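Local structure of DNA polymerase III subunit beta (Deinococcus radiodurans, 4TRT) at residues G325-D328 against G329-L333. The protein probably tethers DNA polymerases and other proteins to DNA and makes them processive, as a ring-shaped head-to-tail homodimer that encircles the duplex. Numbering follows the deposited sequence.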
loop_
_atom_site.group_PDB
_atom_site.type_symbol
_atom_site.label_atom_id
_atom_site.label_comp_id
_atom_site.label_asym_id
_atom_site.label_seq_id
_atom_site.Cartn_x
_atom_site.Cartn_y
_atom_site.Cartn_z
ATOM N N GLY A 325 -17.416 -11.558 7.377
ATOM C CA GLY A 325 -17.009 -10.775 6.217
ATOM C C GLY A 325 -18.069 -10.622 5.147
ATOM O O GLY A 325 -18.398 -9.504 4.768
ATOM N N PRO A 326 -18.608 -11.741 4.650
ATOM C CA PRO A 326 -19.648 -11.703 3.604
ATOM C C PRO A 326 -21.049 -11.255 4.057
ATOM O O PRO A 326 -21.935 -11.167 3.235
ATOM C CB PRO A 326 -19.712 -13.157 3.131
ATOM C CG PRO A 326 -18.409 -13.761 3.537
ATOM C CD PRO A 326 -18.101 -13.112 4.850
ATOM N N ILE A 327 -21.250 -10.991 5.341
ATOM C CA ILE A 327 -22.554 -10.585 5.855
ATOM C C ILE A 327 -22.674 -9.060 5.889
ATOM O O ILE A 327 -21.887 -8.386 6.542
ATOM C CB ILE A 327 -22.823 -11.150 7.263
ATOM C CG1 ILE A 327 -22.803 -12.681 7.232
ATOM C CG2 ILE A 327 -24.167 -10.642 7.788
ATOM C CD1 ILE A 327 -22.845 -13.382 8.585
ATOM N N ASP A 328 -23.691 -8.543 5.196
ATOM C CA ASP A 328 -24.021 -7.112 5.181
ATOM C C ASP A 328 -25.444 -6.851 5.705
ATOM O O ASP A 328 -26.314 -7.711 5.647
ATOM C CB ASP A 328 -23.943 -6.590 3.753
ATOM C CG ASP A 328 -22.573 -6.788 3.123
ATOM O OD1 ASP A 328 -21.567 -6.457 3.776
ATOM O OD2 ASP A 328 -22.511 -7.238 1.961
ATOM N N GLY A 329 -25.671 -5.649 6.201
ATOM C CA GLY A 329 -26.973 -5.265 6.712
ATOM C C GLY A 329 -27.137 -5.728 8.142
ATOM O O GLY A 329 -26.641 -5.101 9.072
ATOM N N ASP A 330 -27.885 -6.797 8.335
ATOM C CA ASP A 330 -28.046 -7.354 9.670
ATOM C C ASP A 330 -27.548 -8.783 9.722
ATOM O O ASP A 330 -27.715 -9.544 8.773
ATOM C CB ASP A 330 -29.510 -7.241 10.087
ATOM C CG ASP A 330 -29.955 -5.787 10.206
ATOM O OD1 ASP A 330 -29.563 -5.100 11.187
ATOM O OD2 ASP A 330 -30.674 -5.322 9.294
ATOM N N ALA A 331 -26.856 -9.103 10.809
ATOM C CA ALA A 331 -26.379 -10.449 11.041
ATOM C C ALA A 331 -27.345 -11.187 11.960
ATOM O O ALA A 331 -27.946 -10.584 12.843
ATOM C CB ALA A 331 -24.983 -10.412 11.652
ATOM N N GLU A 332 -27.463 -12.495 11.734
ATOM C CA GLU A 332 -28.205 -13.407 12.576
ATOM C C GLU A 332 -27.197 -14.394 13.139
ATOM O O GLU A 332 -26.469 -15.039 12.391
ATOM C CB GLU A 332 -29.225 -14.155 11.716
ATOM C CG GLU A 332 -30.602 -14.304 12.304
ATOM C CD GLU A 332 -31.594 -14.823 11.261
ATOM O OE1 GLU A 332 -31.423 -15.967 10.818
ATOM O OE2 GLU A 332 -32.530 -14.090 10.867
ATOM N N LEU A 333 -27.116 -14.479 14.460
ATOM C CA LEU A 333 -26.194 -15.415 15.125
ATOM C C LEU A 333 -27.047 -16.469 15.810
ATOM O O LEU A 333 -27.892 -16.134 16.646
ATOM C CB LEU A 333 -25.332 -14.685 16.179
ATOM C CG LEU A 333 -24.785 -13.301 15.810
ATOM C CD1 LEU A 333 -24.022 -12.715 16.983
ATOM C CD2 LEU A 333 -23.933 -13.378 14.539
#
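Between Ile327 and Ala331 the backbone bends at Gly329 (phi 84°, psi -103°), leaving the CA atoms of Ile327 and Ala331 6.4 Å apart. This is the helix-to-strand connection of the C-terminal domain of the ring-forming DNA polymerase III beta subunit, leading from helix 317-324 into strand 330-335 of an antiparallel sheet. Ile327 is the buried residue of the connection, and its CG2 branch does the touching. With CG2 anti to the backbone N and beside its own carbonyl carbon, the methyl is directed at the start of the strand. There it meets Ala331 alongside, 3.9 Å from Ala331 CA and 4.0 Å from Ala331 CB, a small apolar contact inside the bend. The side chain also touches Phe344 and Tyr353, joining the loop to strands 342-346 and 353-357 of the same sheet. Asp328 behaves differently: its CB leaves CA away from the strand, and CG, beside its own backbone N (chi1 -58°), swings the carboxylate back toward the start of the loop and Lys258. Lys258 NZ, from helix 254-265, hydrogen-bonds to the carbonyl oxygens of Gly325 and Ile327 and makes a weak, long ion pair with Asp328 OD1. From the bend onward, Gly329, Ala331 and Leu333 pair through their backbones with Ala254, Leu252 and Val250, while Glu332 OE1 makes a salt bridge to Arg345 NH2 and OE2 accepts a hydrogen bond from Gly348 N. At the strand entrance, Ile327 CG2 also rests 3.8 Å from Asp330 O.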